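Local coordinates for cell wall mannoprotein 1 (Neosartorya fumigata, PDB 5J5L), which binds arachidonic acid in a pocket within an all-helical fold and is probably a cell-wall antigen recognised by the host humoral immune response, at residues 77-91 with 139-151. Numbering follows the deposited sequence. Where two conformers were deposited one is given.
Sequences KPDIVTSLDAIVAKK and DIDAAFSSAIAVF. With ACD (arachidonic acid), chain B.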
# COMPACT_ATOMS: atom_id res chain seq x y z
N LYS A 77 4.04 -1.49 6.89
CA LYS A 77 4.49 -2.81 6.45
C LYS A 77 3.64 -3.95 7.03
O LYS A 77 3.12 -4.78 6.27
CB LYS A 77 5.99 -3.02 6.75
CG LYS A 77 6.54 -4.38 6.32
CD LYS A 77 7.76 -4.78 7.13
CE LYS A 77 8.94 -3.85 6.88
NZ LYS A 77 10.15 -4.31 7.61
N PRO A 78 3.47 -4.00 8.37
CA PRO A 78 2.65 -5.10 8.89
C PRO A 78 1.19 -5.04 8.43
O PRO A 78 0.56 -6.08 8.27
CB PRO A 78 2.74 -4.94 10.41
CG PRO A 78 3.26 -3.57 10.64
CD PRO A 78 4.06 -3.19 9.44
N ASP A 79 0.66 -3.84 8.21
CA ASP A 79 -0.71 -3.70 7.71
C ASP A 79 -0.82 -4.24 6.29
O ASP A 79 -1.80 -4.90 5.93
CB ASP A 79 -1.18 -2.25 7.75
CG ASP A 79 -1.22 -1.68 9.16
OD1 ASP A 79 -1.19 -2.47 10.14
OD2 ASP A 79 -1.28 -0.46 9.29
N ILE A 80 0.20 -3.97 5.48
CA ILE A 80 0.23 -4.46 4.11
C ILE A 80 0.33 -5.98 4.08
O ILE A 80 -0.43 -6.65 3.36
CB ILE A 80 1.40 -3.81 3.33
CG1 ILE A 80 1.11 -2.32 3.14
CG2 ILE A 80 1.64 -4.50 1.99
CD1 ILE A 80 2.33 -1.52 2.73
N VAL A 81 1.24 -6.54 4.88
CA VAL A 81 1.40 -7.99 4.95
C VAL A 81 0.09 -8.65 5.43
O VAL A 81 -0.36 -9.64 4.84
CB VAL A 81 2.57 -8.39 5.86
CG1 VAL A 81 2.55 -9.90 6.10
CG2 VAL A 81 3.89 -7.95 5.24
N THR A 82 -0.53 -8.07 6.46
CA THR A 82 -1.81 -8.59 6.96
C THR A 82 -2.89 -8.56 5.86
O THR A 82 -3.65 -9.53 5.68
CB THR A 82 -2.27 -7.80 8.21
OG1 THR A 82 -1.34 -8.01 9.28
CG2 THR A 82 -3.68 -8.24 8.66
N SER A 83 -2.94 -7.47 5.11
CA SER A 83 -3.95 -7.30 4.06
C SER A 83 -3.73 -8.28 2.93
O SER A 83 -4.68 -8.94 2.45
CB SER A 83 -3.95 -5.84 3.55
OG SER A 83 -5.10 -5.55 2.79
N LEU A 84 -2.48 -8.42 2.50
CA LEU A 84 -2.13 -9.37 1.47
C LEU A 84 -2.42 -10.81 1.91
O LEU A 84 -2.97 -11.60 1.14
CB LEU A 84 -0.67 -9.22 1.08
CG LEU A 84 -0.35 -7.93 0.31
CD1 LEU A 84 1.14 -7.74 0.17
CD2 LEU A 84 -1.03 -7.95 -1.06
N ASP A 85 -2.10 -11.13 3.17
CA ASP A 85 -2.43 -12.45 3.72
C ASP A 85 -3.93 -12.71 3.64
O ASP A 85 -4.37 -13.81 3.33
CB ASP A 85 -1.99 -12.60 5.18
CG ASP A 85 -0.47 -12.76 5.35
OD1 ASP A 85 0.22 -13.05 4.36
OD2 ASP A 85 0.04 -12.61 6.50
N ALA A 86 -4.71 -11.68 3.93
CA ALA A 86 -6.18 -11.81 3.98
C ALA A 86 -6.81 -12.10 2.63
O ALA A 86 -7.72 -12.91 2.54
CB ALA A 86 -6.79 -10.57 4.59
N ILE A 87 -6.34 -11.43 1.58
CA ILE A 87 -6.84 -11.72 0.22
C ILE A 87 -6.34 -13.07 -0.28
O ILE A 87 -7.11 -13.84 -0.89
CB ILE A 87 -6.58 -10.57 -0.78
CG1 ILE A 87 -7.27 -10.87 -2.13
CG2 ILE A 87 -5.12 -10.30 -1.01
CD1 ILE A 87 -8.77 -10.93 -2.05
N VAL A 88 -5.08 -13.41 0.02
CA VAL A 88 -4.55 -14.72 -0.34
C VAL A 88 -5.40 -15.85 0.29
O VAL A 88 -5.70 -16.86 -0.36
CB VAL A 88 -3.07 -14.85 0.08
CG1 VAL A 88 -2.59 -16.30 0.10
CG2 VAL A 88 -2.20 -14.02 -0.85
N ALA A 89 -5.79 -15.64 1.55
CA ALA A 89 -6.61 -16.61 2.29
C ALA A 89 -7.97 -16.85 1.62
O ALA A 89 -8.59 -17.91 1.83
CB ALA A 89 -6.82 -16.13 3.73
N LYS A 90 -8.42 -15.88 0.84
CA LYS A 90 -9.69 -15.98 0.13
C LYS A 90 -9.51 -16.33 -1.34
O LYS A 90 -10.44 -16.13 -2.13
CB LYS A 90 -10.44 -14.65 0.25
CG LYS A 90 -10.90 -14.34 1.67
CD LYS A 90 -12.07 -15.22 2.10
CE LYS A 90 -12.64 -14.81 3.44
NZ LYS A 90 -11.70 -15.00 4.57
N LYS A 91 -8.35 -16.88 -1.73
CA LYS A 91 -8.20 -17.34 -3.11
C LYS A 91 -9.33 -18.26 -3.60
O LYS A 91 -9.81 -18.11 -4.74
CB LYS A 91 -6.83 -18.00 -3.38
CG LYS A 91 -6.64 -18.32 -4.87
CD LYS A 91 -5.23 -18.69 -5.26
CE LYS A 91 -5.09 -18.79 -6.77
NZ LYS A 91 -5.88 -19.88 -7.37
N ASP A 139 10.97 -5.45 1.75
CA ASP A 139 10.06 -6.38 2.43
C ASP A 139 8.63 -6.27 1.91
O ASP A 139 7.94 -7.28 1.72
CB ASP A 139 10.09 -6.14 3.95
CG ASP A 139 11.45 -6.45 4.58
OD1 ASP A 139 12.24 -7.25 4.03
OD2 ASP A 139 11.72 -5.87 5.66
N ILE A 140 8.19 -5.04 1.68
CA ILE A 140 6.87 -4.80 1.12
C ILE A 140 6.81 -5.40 -0.29
O ILE A 140 5.85 -6.07 -0.66
CB ILE A 140 6.56 -3.28 1.09
CG1 ILE A 140 6.39 -2.76 2.53
CG2 ILE A 140 5.32 -2.99 0.25
CD1 ILE A 140 6.24 -1.26 2.65
N ASP A 141 7.86 -5.16 -1.09
CA ASP A 141 7.93 -5.74 -2.44
C ASP A 141 7.92 -7.28 -2.43
O ASP A 141 7.29 -7.90 -3.28
CB ASP A 141 9.16 -5.22 -3.19
CG ASP A 141 9.00 -3.77 -3.65
OD1 ASP A 141 7.86 -3.32 -3.87
OD2 ASP A 141 10.04 -3.09 -3.76
N ALA A 142 8.62 -7.89 -1.48
CA ALA A 142 8.61 -9.34 -1.33
C ALA A 142 7.19 -9.85 -1.07
O ALA A 142 6.78 -10.86 -1.62
CB ALA A 142 9.52 -9.77 -0.19
N ALA A 143 6.46 -9.15 -0.22
CA ALA A 143 5.09 -9.54 0.10
C ALA A 143 4.16 -9.44 -1.12
O ALA A 143 3.37 -10.35 -1.38
CB ALA A 143 4.55 -8.73 1.27
N PHE A 144 4.29 -8.35 -1.87
CA PHE A 144 3.56 -8.21 -3.12
C PHE A 144 3.90 -9.35 -4.09
O PHE A 144 3.01 -9.93 -4.71
CB PHE A 144 3.89 -6.86 -3.81
CG PHE A 144 3.02 -5.71 -3.37
CD1 PHE A 144 1.66 -5.70 -3.65
CD2 PHE A 144 3.58 -4.61 -2.75
CE1 PHE A 144 0.88 -4.62 -3.28
CE2 PHE A 144 2.80 -3.53 -2.36
CZ PHE A 144 1.45 -3.55 -2.62
N SER A 145 5.18 -9.66 -4.23
CA SER A 145 5.62 -10.71 -5.16
C SER A 145 4.99 -12.05 -4.80
O SER A 145 4.58 -12.80 -5.67
CB SER A 145 7.14 -10.86 -5.18
OG SER A 145 7.75 -9.63 -5.58
N SER A 146 4.92 -12.35 -3.51
CA SER A 146 4.30 -13.60 -3.08
C SER A 146 2.80 -13.62 -3.45
O SER A 146 2.30 -14.59 -4.01
CB SER A 146 4.55 -13.79 -1.58
OG SER A 146 3.95 -14.97 -1.10
N ALA A 147 2.06 -12.56 -3.13
CA ALA A 147 0.64 -12.50 -3.47
C ALA A 147 0.40 -12.57 -4.97
O ALA A 147 -0.50 -13.26 -5.43
CB ALA A 147 -0.01 -11.26 -2.87
N ILE A 148 1.21 -11.85 -5.73
CA ILE A 148 1.14 -11.92 -7.20
C ILE A 148 1.35 -13.34 -7.71
O ILE A 148 0.63 -13.81 -8.60
CB ILE A 148 2.11 -10.91 -7.85
CG1 ILE A 148 1.61 -9.47 -7.62
CG2 ILE A 148 2.29 -11.19 -9.34
CD1 ILE A 148 2.68 -8.41 -7.80
N ALA A 149 2.35 -14.04 -7.17
CA ALA A 149 2.61 -15.41 -7.56
C ALA A 149 1.41 -16.28 -7.26
O ALA A 149 1.04 -17.13 -8.06
CB ALA A 149 3.84 -15.95 -6.85
N VAL A 150 0.78 -16.08 -6.10
CA VAL A 150 -0.41 -16.85 -5.75
C VAL A 150 -1.54 -16.64 -6.76
O VAL A 150 -2.19 -17.61 -7.18
CB VAL A 150 -0.90 -16.52 -4.32
CG1 VAL A 150 -2.29 -17.10 -4.07
CG2 VAL A 150 0.08 -17.05 -3.28
N PHE A 151 -1.77 -15.39 -7.18
CA PHE A 151 -2.88 -15.03 -8.07
C PHE A 151 -2.53 -15.08 -9.57
O PHE A 151 -3.33 -14.67 -10.41
CB PHE A 151 -3.48 -13.69 -7.68
CG PHE A 151 -4.32 -13.77 -6.44
CD1 PHE A 151 -5.59 -14.32 -6.50
CD2 PHE A 151 -3.82 -13.38 -5.21
CE1 PHE A 151 -6.37 -14.44 -5.37
CE2 PHE A 151 -4.59 -13.50 -4.06
CZ PHE A 151 -5.87 -14.03 -4.14
C1 ACD B . -13.41 -8.66 -1.55
C2 ACD B . -12.42 -8.48 -2.68
C3 ACD B . -12.27 -9.77 -3.45
C4 ACD B . -11.55 -9.53 -4.78
C5 ACD B . -12.24 -8.44 -5.56
C6 ACD B . -11.67 -7.29 -5.96
C7 ACD B . -10.21 -6.95 -5.75
C8 ACD B . -10.00 -5.93 -4.64
C9 ACD B . -8.95 -5.94 -3.81
C10 ACD B . -7.86 -6.99 -3.79
C11 ACD B . -6.63 -6.51 -4.53
C12 ACD B . -5.43 -6.27 -4.00
C13 ACD B . -5.03 -6.39 -2.54
C14 ACD B . -5.30 -5.02 -1.93
C15 ACD B . -4.58 -4.47 -0.95
C16 ACD B . -3.38 -5.13 -0.32
C17 ACD B . -2.55 -4.08 0.39
C18 ACD B . -1.88 -3.13 -0.58
C19 ACD B . -0.93 -2.20 0.14
C20 ACD B . -0.71 -0.88 -0.57
O1 ACD B . -12.92 -9.05 -0.48
O2 ACD B . -14.62 -8.41 -1.70
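Lys77 and Asp139 form a salt bridge at one end of the contact, with NZ of Lys77 2.9 Å from OD2 of Asp139 and lying on that oxygen's anti side, away from the other carboxylate oxygen. The lysine begins extended and bends at chi3 (-65°), which lays its CE alongside CB of Asp139. Further in, the interface turns apolar: CD1 of Ile80 meets CD1 of Ile140 at 3.9 Å, the two side chains crossing at about a right angle. Leu84 sits in the middle. Its CD1 is turned to helix 139-150, pressing on CB of Ala143 (3.7 Å) and lying over one face of the Phe144 ring, whereas CD2 lies between that helix and the lipid, touching both CB of Ala147 and C16 of arachidonic acid. Segments 77-89 and 139-150 run nearly parallel (4°), their axes 9.9 Å apart at closest approach.

Toward the C-terminal ends, Phe151 turns its ring to the other helix, with CZ 3.5 Å from the carbonyl O of Ile87, which lies at the ring edge in its plane; CG1 of Val150 lies above one face, off toward the rim. With CG1 of Ile87 anti to the backbone N (chi1 -174°), that methylene lies 4.0 Å from CZ of Phe151, and CD1 continues to C3 of the fatty acid. Lys91 slides past Phe151 in the opposite direction, CG near CE1, and crosses Val150 at a slant, CD against CG1; its ammonium pairs with Asp95.

Ile80 CG1 and Phe144 CZ meet C19 in the lipid pocket, and Ser83 OG lies near C16. In the bundle, helix 63-89 also packs on helix 3-26 through Ser83 and on helix 100-124 through Leu84, which touches Leu107, whereas Val94 of helix 91-97 meets both Ile87 and Phe151.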